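Local atomic coordinates of immunoglobulin-like protein (Pseudomonas aeruginosa, PDB entry 3N6Y), a protein that is of unknown function but has an immunoglobulin-like beta-sandwich fold and belongs to a family of the E-set clan. Residues A[12-17]-A[130-135]; A[53-58]-A[100-105]; A[66-71]-A[92-97]. All blocks are in the same frame, centred on the assembly; numbering follows the deposited sequence. Where two conformers were deposited one is given.

Contact 1 of 3, residues A[12-17]-A[130-135]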
ATOM      1  N   ILE A  12       8.960   8.531   2.772  1.00 24.63           N
ATOM      2  CA  ILE A  12       7.746   7.740   2.623  1.00 23.91           C
ATOM      3  C   ILE A  12       6.743   8.183   3.692  1.00 22.28           C
ATOM      4  O   ILE A  12       7.062   8.227   4.877  1.00 22.49           O
ATOM      5  CB  ILE A  12       8.034   6.235   2.749  1.00 26.15           C
ATOM      6  CG1 ILE A  12       8.912   5.756   1.558  1.00 28.11           C
ATOM      7  CG2 ILE A  12       6.745   5.478   2.775  1.00 25.24           C
ATOM      8  CD1 ILE A  12       9.980   4.783   1.992  1.00 30.91           C
ATOM      9  N   GLU A  13       5.532   8.534   3.312  1.00 19.15           N
ATOM     10  CA  GLU A  13       4.517   8.825   4.318  1.00 19.42           C
ATOM     11  C   GLU A  13       3.894   7.496   4.695  1.00 18.39           C
ATOM     12  O   GLU A  13       3.683   6.644   3.827  1.00 17.59           O
ATOM     13  CB  GLU A  13       3.429   9.727   3.749  1.00 20.93           C
ATOM     14  CG  GLU A  13       3.943  11.053   3.200  1.00 23.67           C
ATOM     15  CD  GLU A  13       2.856  11.842   2.473  1.00 25.08           C
ATOM     16  OE1 GLU A  13       2.048  12.484   3.172  1.00 27.26           O
ATOM     17  OE2 GLU A  13       2.804  11.780   1.214  1.00 27.65           O
ATOM     18  N   TYR A  14       3.512   7.340   5.947  1.00 17.28           N
ATOM     19  CA  TYR A  14       2.831   6.106   6.336  1.00 15.73           C
ATOM     20  C   TYR A  14       1.878   6.360   7.489  1.00 15.81           C
ATOM     21  O   TYR A  14       2.152   7.219   8.353  1.00 16.25           O
ATOM     22  CB  TYR A  14       3.827   5.014   6.705  1.00 15.98           C
ATOM     23  CG  TYR A  14       4.589   5.311   7.927  1.00 16.70           C
ATOM     24  CD1 TYR A  14       4.077   4.956   9.186  1.00 16.55           C
ATOM     25  CD2 TYR A  14       5.799   6.013   7.877  1.00 17.69           C
ATOM     26  CE1 TYR A  14       4.751   5.228  10.321  1.00 18.20           C
ATOM     27  CE2 TYR A  14       6.492   6.306   9.021  1.00 19.05           C
ATOM     28  CZ  TYR A  14       5.972   5.920  10.242  1.00 18.95           C
ATOM     29  OH  TYR A  14       6.707   6.238  11.346  1.00 20.76           O
ATOM     30  N   GLY A  15       0.807   5.577   7.543  1.00 14.56           N
ATOM     31  CA  GLY A  15      -0.192   5.703   8.587  1.00 14.75           C
ATOM     32  C   GLY A  15      -1.629   5.577   8.163  1.00 14.07           C
ATOM     33  O   GLY A  15      -1.931   4.842   7.227  1.00 13.12           O
ATOM     34  N   VAL A  16      -2.507   6.276   8.874  1.00 14.90           N
ATOM     35  CA  VAL A  16      -3.934   6.240   8.690  1.00 15.91           C
ATOM     36  C   VAL A  16      -4.342   7.438   7.825  1.00 17.02           C
ATOM     37  O   VAL A  16      -4.019   8.597   8.161  1.00 18.60           O
ATOM     38  CB  VAL A  16      -4.710   6.213  10.040  1.00 16.96           C
ATOM     39  CG1 VAL A  16      -6.236   6.372   9.785  1.00 17.23           C
ATOM     40  CG2 VAL A  16      -4.425   4.919  10.819  1.00 16.40           C
ATOM     41  N   PHE A  17      -5.053   7.139   6.742  1.00 16.95           N
ATOM     42  CA  PHE A  17      -5.555   8.130   5.763  1.00 18.72           C
ATOM     43  C   PHE A  17      -6.796   8.758   6.318  1.00 20.91           C
ATOM     44  O   PHE A  17      -7.700   8.066   6.799  1.00 22.15           O
ATOM     45  CB  PHE A  17      -5.868   7.494   4.415  1.00 18.53           C
ATOM     46  CG  PHE A  17      -4.643   7.156   3.596  1.00 17.69           C
ATOM     47  CD1 PHE A  17      -3.733   6.199   4.022  1.00 17.57           C
ATOM     48  CD2 PHE A  17      -4.421   7.766   2.365  1.00 19.48           C
ATOM     49  CE1 PHE A  17      -2.607   5.866   3.238  1.00 17.44           C
ATOM     50  CE2 PHE A  17      -3.305   7.447   1.591  1.00 18.72           C
ATOM     51  CZ  PHE A  17      -2.399   6.493   2.027  1.00 17.99           C
ATOM     52  N   ALA A 130       9.634   0.144  -1.045  1.00 15.23           N
ATOM     53  CA  ALA A 130       9.185   0.642   0.255  1.00 16.55           C
ATOM     54  C   ALA A 130       8.398  -0.416   1.009  1.00 15.04           C
ATOM     55  O   ALA A 130       7.729  -1.231   0.376  1.00 14.41           O
ATOM     56  CB  ALA A 130       8.364   1.910   0.091  1.00 16.57           C
ATOM     57  N   GLU A 131       8.457  -0.359   2.326  1.00 15.94           N
ATOM     58  CA  GLU A 131       7.651  -1.280   3.147  1.00 15.01           C
ATOM     59  C   GLU A 131       7.300  -0.672   4.470  1.00 15.80           C
ATOM     60  O   GLU A 131       8.079   0.150   5.002  1.00 15.64           O
ATOM     61  CB  GLU A 131       8.378  -2.625   3.356  1.00 16.46           C
ATOM     62  CG  GLU A 131       9.473  -2.658   4.386  1.00 20.05           C
ATOM     63  CD  GLU A 131       9.949  -4.087   4.612  1.00 24.39           C
ATOM     64  OE1 GLU A 131       9.073  -4.963   4.851  1.00 30.06           O
ATOM     65  OE2 GLU A 131      11.170  -4.313   4.580  1.00 27.25           O
ATOM     66  N   LYS A 132       6.163  -1.097   5.018  1.00 15.29           N
ATOM     67  CA  LYS A 132       5.793  -0.772   6.365  1.00 14.84           C
ATOM     68  C   LYS A 132       4.940  -1.861   6.967  1.00 13.64           C
ATOM     69  O   LYS A 132       4.057  -2.420   6.266  1.00 16.97           O
ATOM     70  CB  LYS A 132       5.009   0.549   6.432  1.00 15.28           C
ATOM     71  CG  LYS A 132       5.271   1.325   7.716  1.00 17.70           C
ATOM     72  CD  LYS A 132       6.681   1.991   7.721  1.00 20.55           C
ATOM     73  CE  LYS A 132       6.977   2.632   8.999  1.00 22.81           C
ATOM     74  NZ  LYS A 132       8.389   3.078   9.158  1.00 25.24           N
ATOM     75  N   SER A 133       5.221  -2.104   8.265  1.00 15.24           N
ATOM     76  CA  SER A 133       4.478  -3.081   9.087  1.00 15.63           C
ATOM     77  C   SER A 133       3.517  -2.327   9.989  1.00 16.41           C
ATOM     78  O   SER A 133       3.971  -1.444  10.748  1.00 17.68           O
ATOM     79  CB  SER A 133       5.431  -3.960   9.904  1.00 17.86           C
ATOM     80  OG  SER A 133       6.113  -4.835   9.020  1.00 21.73           O
ATOM     81  N   PHE A 134       2.226  -2.671   9.913  1.00 15.10           N
ATOM     82  CA  PHE A 134       1.180  -2.087  10.778  1.00 15.64           C
ATOM     83  C   PHE A 134       0.585  -3.107  11.744  1.00 17.43           C
ATOM     84  O   PHE A 134       0.377  -4.252  11.357  1.00 18.17           O
ATOM     85  CB  PHE A 134       0.065  -1.517   9.953  1.00 15.27           C
ATOM     86  CG  PHE A 134       0.525  -0.487   8.994  1.00 14.09           C
ATOM     87  CD1 PHE A 134       0.516   0.843   9.331  1.00 14.58           C
ATOM     88  CD2 PHE A 134       0.922  -0.859   7.682  1.00 14.10           C
ATOM     89  CE1 PHE A 134       0.932   1.790   8.431  1.00 14.50           C
ATOM     90  CE2 PHE A 134       1.352   0.084   6.791  1.00 13.67           C
ATOM     91  CZ  PHE A 134       1.352   1.403   7.160  1.00 14.57           C
ATOM     92  N   ASP A 135       0.294  -2.644  12.954  1.00 17.70           N
ATOM     93  CA  ASP A 135      -0.307  -3.440  14.029  0.70 18.77           C
ATOM     94  C   ASP A 135      -1.764  -2.992  14.141  1.00 18.76           C
ATOM     95  O   ASP A 135      -2.019  -1.853  14.545  1.00 18.01           O
ATOM     96  CB  ASP A 135       0.450  -3.172  15.346  0.70 21.16           C
ATOM     97  CG  ASP A 135      -0.192  -3.823  16.538  0.70 23.21           C
ATOM     98  OD1 ASP A 135      -0.528  -5.018  16.448  0.70 24.02           O
ATOM     99  OD2 ASP A 135      -0.373  -3.130  17.577  0.70 24.50           O
TER
HETATM  100  O   HOH W   1       7.856   3.383  12.365  1.00 52.65           O
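Tyr-14 and Lys-132 form the largest part of this contact between the two sheets of an immunoglobulin-like beta sandwich. Strand 13-14 belongs to one sheet and strand 127-136 to the other. The touching parts run 15° apart, and Tyr-14 CA and Lys-132 CA are 7.5 Å from each other. No hydrogen bond joins the two segments directly, so side chains make the link.

The main interaction is aliphatic and cationic at once. Lys-132 bends at chi2 (74°) and crosses the Tyr-14 ring, with CG and CD near the ring's CG and CE over the middle of one face. Lys-132 CE is 3.4 Å from the centroid of the Tyr-14 ring, a CH-pi contact almost on the ring normal. Lys-132 NZ continues over the same face as a cation-pi contact, 4.0 Å from the centroid of the Tyr-14 ring and nearer its CE2 and CZ end. A water lies 3.2 Å from Tyr-14 OH and makes a weak bond to Lys-132 NZ. Thr-42 touches both side chains from a loop.

Apolar contacts flank this pair. Ile-12 reaches across with its tip, and its CD1 is 3.8 Å from Ala-130 CB. Met-54 touches Ile-12, Ala-130 and Lys-132 from strand 51-59. Beyond Tyr-14, the Phe-134 ring approaches the chain where it turns a corner at Gly-15. Phe-52 meets Phe-134 edge-to-face.

The last contact is backbone against ring edge. Gly-15 N lies near the plane of the Phe-134 ring, 3.9 Å from Phe-134 CE1.

Contact 2 of 3, residues A[53-58]-A[100-105]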
ATOM      1  N   GLY A  53      -1.838   2.759   5.090  1.00 12.81           N
ATOM      2  CA  GLY A  53      -0.798   2.381   4.163  1.00 13.13           C
ATOM      3  C   GLY A  53       0.256   3.443   4.000  1.00 13.80           C
ATOM      4  O   GLY A  53       0.602   4.134   4.972  1.00 13.10           O
HETATM    5  N   MSE A  54       0.774   3.545   2.790  1.00 13.90           N
HETATM    6  CA  MSE A  54       1.907   4.363   2.399  0.80 14.58           C
HETATM    7  C   MSE A  54       1.566   5.293   1.211  1.00 13.76           C
HETATM    8  O   MSE A  54       0.783   4.905   0.311  1.00 13.81           O
HETATM    9  CB  MSE A  54       3.107   3.445   2.039  0.80 13.49           C
HETATM   10  CG  MSE A  54       3.799   2.810   3.244  0.80 13.88           C
HETATM   11 SE   MSE A  54       5.287   1.741   2.611  0.80 13.05          SE
HETATM   12  CE  MSE A  54       4.298   0.430   1.627  0.80 11.91           C
ATOM     13  N   ARG A  55       2.212   6.467   1.172  1.00 15.51           N
ATOM     14  CA  ARG A  55       2.169   7.369   0.040  1.00 16.47           C
ATOM     15  C   ARG A  55       3.619   7.799  -0.167  1.00 15.95           C
ATOM     16  O   ARG A  55       4.348   8.101   0.785  1.00 16.86           O
ATOM     17  CB  ARG A  55       1.244   8.559   0.262  1.00 17.56           C
ATOM     18  CG  ARG A  55       1.155   9.468  -0.956  1.00 18.69           C
ATOM     19  CD  ARG A  55      -0.034  10.398  -0.870  1.00 19.45           C
ATOM     20  NE  ARG A  55       0.108  11.262   0.310  1.00 20.76           N
ATOM     21  CZ  ARG A  55      -0.912  11.787   0.979  1.00 21.15           C
ATOM     22  NH1 ARG A  55      -2.163  11.570   0.611  1.00 21.24           N
ATOM     23  NH2 ARG A  55      -0.675  12.520   2.050  1.00 21.81           N
ATOM     24  N   TYR A  56       4.054   7.806  -1.407  1.00 16.67           N
ATOM     25  CA  TYR A  56       5.461   7.990  -1.749  0.50 16.94           C
ATOM     26  C   TYR A  56       5.587   8.635  -3.135  1.00 16.61           C
ATOM     27  O   TYR A  56       4.614   8.699  -3.916  1.00 16.75           O
ATOM     28  CB  TYR A  56       6.238   6.648  -1.691  0.50 16.72           C
ATOM     29  CG  TYR A  56       5.449   5.455  -2.181  0.50 16.03           C
ATOM     30  CD1 TYR A  56       4.649   4.733  -1.315  0.50 15.90           C
ATOM     31  CD2 TYR A  56       5.465   5.076  -3.524  0.50 16.42           C
ATOM     32  CE1 TYR A  56       3.909   3.674  -1.751  0.50 15.56           C
ATOM     33  CE2 TYR A  56       4.745   4.010  -3.958  0.50 15.99           C
ATOM     34  CZ  TYR A  56       3.940   3.319  -3.068  0.50 15.51           C
ATOM     35  OH  TYR A  56       3.168   2.264  -3.467  0.50 15.93           O
ATOM     36  N   GLN A  57       6.778   9.117  -3.434  1.00 18.36           N
ATOM     37  CA  GLN A  57       7.104   9.697  -4.739  1.00 18.64           C
ATOM     38  C   GLN A  57       8.188   8.853  -5.396  1.00 17.89           C
ATOM     39  O   GLN A  57       9.143   8.399  -4.712  1.00 18.49           O
ATOM     40  CB  GLN A  57       7.594  11.134  -4.596  1.00 21.08           C
ATOM     41  CG  GLN A  57       6.640  12.059  -3.883  1.00 22.12           C
ATOM     42  CD  GLN A  57       7.287  13.394  -3.586  1.00 25.85           C
ATOM     43  OE1 GLN A  57       7.534  14.169  -4.491  1.00 29.33           O
ATOM     44  NE2 GLN A  57       7.624  13.632  -2.316  1.00 34.06           N
ATOM     45  N   LEU A  58       7.977   8.570  -6.687  1.00 18.13           N
ATOM     46  CA  LEU A  58       8.931   7.828  -7.507  1.00 17.96           C
ATOM     47  C   LEU A  58       9.474   8.689  -8.656  1.00 18.13           C
ATOM     48  O   LEU A  58       8.695   9.254  -9.444  1.00 19.32           O
ATOM     49  CB  LEU A  58       8.260   6.597  -8.109  1.00 17.63           C
ATOM     50  CG  LEU A  58       7.735   5.538  -7.133  1.00 17.31           C
ATOM     51  CD1 LEU A  58       6.889   4.444  -7.881  1.00 17.81           C
ATOM     52  CD2 LEU A  58       8.916   4.934  -6.318  1.00 17.47           C
ATOM     53  N   THR A 100       2.362  11.406  -6.932  1.00 18.24           N
ATOM     54  CA  THR A 100       2.495  10.468  -5.841  1.00 18.16           C
ATOM     55  C   THR A 100       1.903   9.125  -6.245  1.00 17.33           C
ATOM     56  O   THR A 100       1.028   9.023  -7.099  1.00 18.63           O
ATOM     57  CB  THR A 100       1.797  10.936  -4.555  1.00 19.53           C
ATOM     58  OG1 THR A 100       0.409  11.127  -4.806  1.00 21.23           O
ATOM     59  CG2 THR A 100       2.386  12.252  -4.065  1.00 21.37           C
ATOM     60  N   ASP A 101       2.394   8.100  -5.565  1.00 16.84           N
ATOM     61  CA  ASP A 101       1.911   6.737  -5.685  1.00 16.02           C
ATOM     62  C   ASP A 101       1.503   6.278  -4.277  1.00 15.87           C
ATOM     63  O   ASP A 101       2.035   6.760  -3.314  1.00 15.35           O
ATOM     64  CB  ASP A 101       3.036   5.849  -6.221  1.00 16.70           C
ATOM     65  CG  ASP A 101       3.335   6.101  -7.693  1.00 17.73           C
ATOM     66  OD1 ASP A 101       4.067   7.065  -7.995  1.00 18.43           O
ATOM     67  OD2 ASP A 101       2.792   5.339  -8.529  1.00 19.13           O
ATOM     68  N   VAL A 102       0.478   5.459  -4.193  1.00 15.56           N
ATOM     69  CA  VAL A 102      -0.136   5.036  -2.942  1.00 14.93           C
ATOM     70  C   VAL A 102      -0.269   3.534  -2.924  1.00 14.30           C
ATOM     71  O   VAL A 102      -0.556   2.891  -3.935  1.00 14.68           O
ATOM     72  CB  VAL A 102      -1.525   5.647  -2.795  1.00 16.35           C
ATOM     73  CG1 VAL A 102      -2.290   5.082  -1.569  1.00 17.71           C
ATOM     74  CG2 VAL A 102      -1.443   7.177  -2.713  1.00 16.95           C
HETATM   75  N   MSE A 103      -0.030   2.981  -1.760  1.00 14.11           N
HETATM   76  CA  MSE A 103      -0.359   1.583  -1.458  1.00 13.83           C
HETATM   77  C   MSE A 103      -1.153   1.593  -0.155  1.00 13.43           C
HETATM   78  O   MSE A 103      -0.601   1.808   0.925  1.00 14.84           O
HETATM   79  CB  MSE A 103       0.876   0.692  -1.313  1.00 14.31           C
HETATM   80  CG  MSE A 103       0.474  -0.718  -1.000  1.00 13.67           C
HETATM   81 SE   MSE A 103       2.079  -1.833  -0.855  1.00 12.67          SE
HETATM   82  CE  MSE A 103       1.106  -3.469  -0.373  1.00 14.63           C
ATOM     83  N   ALA A 104      -2.452   1.360  -0.279  1.00 13.32           N
ATOM     84  CA  ALA A 104      -3.356   1.417   0.866  1.00 13.05           C
ATOM     85  C   ALA A 104      -4.312   0.239   0.921  1.00 12.44           C
ATOM     86  O   ALA A 104      -4.624  -0.405  -0.133  1.00 14.10           O
ATOM     87  CB  ALA A 104      -4.113   2.734   0.902  1.00 13.05           C
ATOM     88  N   TYR A 105      -4.834   0.025   2.119  1.00 12.86           N
ATOM     89  CA  TYR A 105      -5.817  -0.987   2.409  1.00 12.83           C
ATOM     90  C   TYR A 105      -6.890  -0.363   3.277  1.00 13.43           C
ATOM     91  O   TYR A 105      -6.536   0.346   4.226  1.00 14.82           O
ATOM     92  CB  TYR A 105      -5.201  -2.190   3.120  1.00 12.29           C
ATOM     93  CG  TYR A 105      -6.111  -3.398   3.162  1.00 13.02           C
ATOM     94  CD1 TYR A 105      -6.989  -3.584   4.213  1.00 13.24           C
ATOM     95  CD2 TYR A 105      -6.106  -4.342   2.123  1.00 12.69           C
ATOM     96  CE1 TYR A 105      -7.842  -4.701   4.250  1.00 13.45           C
ATOM     97  CE2 TYR A 105      -6.965  -5.484   2.147  1.00 13.02           C
ATOM     98  CZ  TYR A 105      -7.807  -5.638   3.235  1.00 14.14           C
ATOM     99  OH  TYR A 105      -8.635  -6.712   3.301  1.00 16.71           O
TER
HETATM  100  O   HOH W   2       1.766   2.289  -5.469  1.00 20.58           O
HETATM  101  O   HOH W   3       5.473   9.382  -7.718  1.00 18.92           O
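Gly-53 to Tyr-56 pair with Asp-101 to Ala-104 in an antiparallel ladder, the strand axes 4.7 Å apart at closest and 175° between their directions. Four backbone hydrogen bonds hold it, two at the Met-54 and Met-103 pair and two at Tyr-56 and Asp-101. The Asp-101 N to Tyr-56 O bond is 2.8 Å and nearly straight. Gly-53 brings its CA within 3.3 Å of Met-103 O, a CA-H...O contact.

One face of the sheet carries Met-54, Tyr-56, Asp-101 and Met-103. In the Met-54 and Tyr-56 conformers described here, the Tyr-56 ring lies over the Asp-101 peptide. Asp-101 O sits 3.6 Å above the centre of the Tyr-56 ring. On the same side of the ring, Asp-101 CB is 3.4 Å from Tyr-56 CE2. The two selenomethionines run side by side, and Met-54 CE touches Met-103 SE at 4.0 Å. Val-122 of strand 116-124 packs on both.

The other face carries Arg-55 and Val-102, lying alongside each other. Arg-55 CG, anti to the backbone N (chi1 -177°), meets Val-102 CG2 at 3.9 Å. The guanidinium group goes elsewhere, to Glu-13 and the Gln-36 carbonyl.

The Asp-101 side chain crosses that of Leu-58 at about a right angle, with Leu-58 CD1 against its carboxylate. A water links Asp-101 OD1 to Leu-58 N. Asp-101 OD1 also forms a salt bridge with Lys-61. Together Lys-61 and the water would probably favour the ionised form of this buried acid.

Contact 3 of 3, residues A[66-71]-A[92-97]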
ATOM      1  N   THR A  66       8.546  -1.926 -16.010  1.00 18.78           N
ATOM      2  CA  THR A  66       7.911  -2.980 -15.217  1.00 19.04           C
ATOM      3  C   THR A  66       6.972  -2.304 -14.195  1.00 17.74           C
ATOM      4  O   THR A  66       7.366  -1.379 -13.494  1.00 17.37           O
ATOM      5  CB  THR A  66       8.967  -3.816 -14.499  1.00 19.90           C
ATOM      6  OG1 THR A  66       9.850  -4.422 -15.465  1.00 21.13           O
ATOM      7  CG2 THR A  66       8.372  -4.932 -13.583  1.00 20.84           C
ATOM      8  N   PRO A  67       5.718  -2.755 -14.142  1.00 17.72           N
ATOM      9  CA  PRO A  67       4.764  -2.223 -13.185  1.00 16.85           C
ATOM     10  C   PRO A  67       5.133  -2.540 -11.744  1.00 17.28           C
ATOM     11  O   PRO A  67       6.116  -3.282 -11.463  1.00 18.54           O
ATOM     12  CB  PRO A  67       3.478  -2.935 -13.592  1.00 17.60           C
ATOM     13  CG  PRO A  67       3.973  -4.267 -13.915  1.00 18.06           C
ATOM     14  CD  PRO A  67       5.207  -3.990 -14.741  1.00 18.35           C
ATOM     15  N   LEU A  68       4.406  -1.908 -10.829  1.00 16.11           N
ATOM     16  CA  LEU A  68       4.596  -2.197  -9.433  1.00 15.39           C
ATOM     17  C   LEU A  68       3.801  -3.432  -9.052  1.00 16.01           C
ATOM     18  O   LEU A  68       2.740  -3.702  -9.570  1.00 15.43           O
ATOM     19  CB  LEU A  68       4.173  -1.026  -8.553  1.00 15.42           C
ATOM     20  CG  LEU A  68       4.889   0.297  -8.782  1.00 15.88           C
ATOM     21  CD1 LEU A  68       4.324   1.341  -7.751  1.00 17.79           C
ATOM     22  CD2 LEU A  68       6.434   0.088  -8.685  1.00 17.10           C
ATOM     23  N   THR A  69       4.345  -4.189  -8.113  1.00 14.77           N
ATOM     24  CA  THR A  69       3.604  -5.246  -7.418  1.00 15.79           C
ATOM     25  C   THR A  69       3.420  -4.752  -5.967  1.00 14.46           C
ATOM     26  O   THR A  69       4.402  -4.532  -5.217  1.00 14.68           O
ATOM     27  CB  THR A  69       4.340  -6.587  -7.418  1.00 16.43           C
ATOM     28  OG1 THR A  69       4.573  -7.042  -8.763  1.00 18.66           O
ATOM     29  CG2 THR A  69       3.483  -7.667  -6.715  1.00 16.64           C
ATOM     30  N   LEU A  70       2.161  -4.575  -5.572  1.00 14.67           N
ATOM     31  CA  LEU A  70       1.826  -4.216  -4.188  0.50 13.62           C
ATOM     32  C   LEU A  70       1.478  -5.511  -3.474  1.00 14.31           C
ATOM     33  O   LEU A  70       0.434  -6.131  -3.766  1.00 14.78           O
ATOM     34  CB  LEU A  70       0.639  -3.251  -4.080  0.50 12.97           C
ATOM     35  CG  LEU A  70       0.760  -1.768  -4.456  0.50 13.26           C
ATOM     36  CD1 LEU A  70       1.446  -1.559  -5.828  0.50 12.21           C
ATOM     37  CD2 LEU A  70      -0.623  -1.148  -4.521  0.50 12.66           C
ATOM     38  N   LEU A  71       2.338  -5.904  -2.557  1.00 12.69           N
ATOM     39  CA  LEU A  71       2.216  -7.182  -1.849  0.50 13.54           C
ATOM     40  C   LEU A  71       1.747  -6.878  -0.453  1.00 13.32           C
ATOM     41  O   LEU A  71       2.475  -6.319   0.341  1.00 15.61           O
ATOM     42  CB  LEU A  71       3.550  -7.909  -1.782  0.50 13.03           C
ATOM     43  CG  LEU A  71       3.472  -9.232  -1.012  0.50 12.73           C
ATOM     44  CD1 LEU A  71       2.501 -10.240  -1.761  0.50 12.92           C
ATOM     45  CD2 LEU A  71       4.871  -9.817  -0.812  0.50 13.97           C
ATOM     46  N   GLN A  92       0.180  -2.644 -10.419  1.00 19.53           N
ATOM     47  CA  GLN A  92      -0.136  -1.247 -10.727  0.50 20.02           C
ATOM     48  C   GLN A  92       0.802  -0.720 -11.809  1.00 19.37           C
ATOM     49  O   GLN A  92       2.010  -0.577 -11.567  1.00 18.82           O
ATOM     50  CB  GLN A  92       0.004  -0.376  -9.462  0.50 21.07           C
ATOM     51  CG  GLN A  92      -0.197   1.147  -9.675  0.50 22.32           C
ATOM     52  CD  GLN A  92       0.138   1.993  -8.415  0.50 22.95           C
ATOM     53  OE1 GLN A  92      -0.245   1.634  -7.307  0.50 28.76           O
ATOM     54  NE2 GLN A  92       0.852   3.114  -8.596  0.50 23.59           N
ATOM     55  N   LYS A  93       0.262  -0.402 -12.986  1.00 20.23           N
ATOM     56  CA  LYS A  93       1.090   0.238 -14.035  1.00 21.40           C
ATOM     57  C   LYS A  93       1.566   1.616 -13.541  1.00 19.41           C
ATOM     58  O   LYS A  93       0.803   2.388 -12.998  1.00 19.77           O
ATOM     59  CB  LYS A  93       0.298   0.395 -15.336  1.00 24.62           C
ATOM     60  CG  LYS A  93       1.045   1.134 -16.466  1.00 29.31           C
ATOM     61  CD  LYS A  93       0.517   0.703 -17.852  1.00 32.61           C
ATOM     62  CE  LYS A  93       0.960   1.613 -19.003  1.00 35.88           C
ATOM     63  NZ  LYS A  93       2.436   1.877 -19.089  1.00 38.85           N
ATOM     64  N   LEU A  94       2.854   1.892 -13.737  1.00 16.87           N
ATOM     65  CA  LEU A  94       3.405   3.184 -13.424  1.00 16.47           C
ATOM     66  C   LEU A  94       2.864   4.267 -14.360  1.00 16.04           C
ATOM     67  O   LEU A  94       2.771   4.091 -15.555  1.00 17.44           O
ATOM     68  CB  LEU A  94       4.934   3.114 -13.535  1.00 16.82           C
ATOM     69  CG  LEU A  94       5.610   2.276 -12.429  1.00 17.22           C
ATOM     70  CD1 LEU A  94       7.050   2.020 -12.863  1.00 18.04           C
ATOM     71  CD2 LEU A  94       5.532   2.966 -11.065  1.00 17.21           C
ATOM     72  N   VAL A  95       2.495   5.398 -13.788  1.00 15.76           N
ATOM     73  CA  VAL A  95       1.996   6.547 -14.552  1.00 15.70           C
ATOM     74  C   VAL A  95       2.994   7.667 -14.396  1.00 15.32           C
ATOM     75  O   VAL A  95       3.076   8.261 -13.340  1.00 15.46           O
ATOM     76  CB  VAL A  95       0.616   6.984 -14.022  1.00 16.30           C
ATOM     77  CG1 VAL A  95       0.162   8.241 -14.647  1.00 16.53           C
ATOM     78  CG2 VAL A  95      -0.403   5.830 -14.213  1.00 15.78           C
ATOM     79  N   PRO A  96       3.772   7.971 -15.452  1.00 15.19           N
ATOM     80  CA  PRO A  96       4.883   8.911 -15.298  1.00 15.95           C
ATOM     81  C   PRO A  96       4.477  10.258 -14.658  1.00 16.33           C
ATOM     82  O   PRO A  96       5.194  10.816 -13.822  1.00 16.50           O
ATOM     83  CB  PRO A  96       5.387   9.089 -16.743  1.00 16.63           C
ATOM     84  CG  PRO A  96       5.044   7.784 -17.421  1.00 16.08           C
ATOM     85  CD  PRO A  96       3.739   7.362 -16.794  1.00 15.61           C
ATOM     86  N   GLY A  97       3.308  10.753 -14.984  1.00 16.21           N
ATOM     87  CA  GLY A  97       2.948  12.112 -14.566  1.00 17.41           C
ATOM     88  C   GLY A  97       2.163  12.176 -13.296  1.00 16.82           C
ATOM     89  O   GLY A  97       1.756  13.263 -12.868  1.00 18.23           O
TER
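Leu-68 pairs with Gln-92 as an antiparallel hydrogen-bonded pair, the one beta bridge between segments 66-71 and 92-97. Leu-68 N donates to Gln-92 O at 2.8 Å. Gln-92 N returns a bond to Leu-68 O, 2.9 Å long.

The Leu-68 side chain carries most of the apolar contact. Its CB lies 3.7 Å from Gln-92 O, the oxygen that its own backbone N holds. CG is placed anti to the carbonyl carbon (chi1 -59°) and meets Leu-94 CD2 at 3.6 Å. CD1 divides its contacts between that same methyl and the amide end of Gln-92, with Leu-68 CD1 4.0 Å from Gln-92 NE2. CD2 also packs on Leu-94 CD2. One methyl of Leu-94 therefore meets the whole branched end of Leu-68, and the two side chains cross at about a right angle. Leu-58 and Gln-124 touch both leucines.

The other branch of Leu-94 works separately. Leu-94 CD1 rests 3.5 Å from Thr-66 O, an oxygen that takes a hydrogen bond from Gln-124.

Gln-92 extends beside Leu-68, pointing the same way. In the conformers described, its OE1 comes near both methyls of Leu-70, with Leu-70 CD1 at 3.9 Å from Gln-92 OE1. Pro-67, just before the bridge, sets its CB 3.4 Å from Gln-92 O.

After Gln-92 the chain leaves the sheet as a loop, and Leu-94 turns back to the hydrophobic interior. The arrangement is the last pair of two neighbouring antiparallel strands, where strand 68-74 begins and strand 84-92 ends, at one end of an immunoglobulin-like beta sandwich.

How the contacts relate
The three contacts use different means in different parts of one sandwich. Contact 2 pairs strands within one sheet, and contact 3 is a shorter pairing where a strand of the other sheet gives way to loop. Contact 1 instead spans the two sheets, by side chains and a cation-pi pair. All three are partly buried, with contact 2 nearest the chain centre and contact 3 farthest. Contacts 1 and 2 share a sheet and meet through the Glu-13 to Arg-55 salt bridge. Contacts 2 and 3 meet inside the sandwich, where Met-103 CG packs on Leu-70 CG. Contacts 1 and 3 do not touch, their nearest atoms being about 7 Å apart.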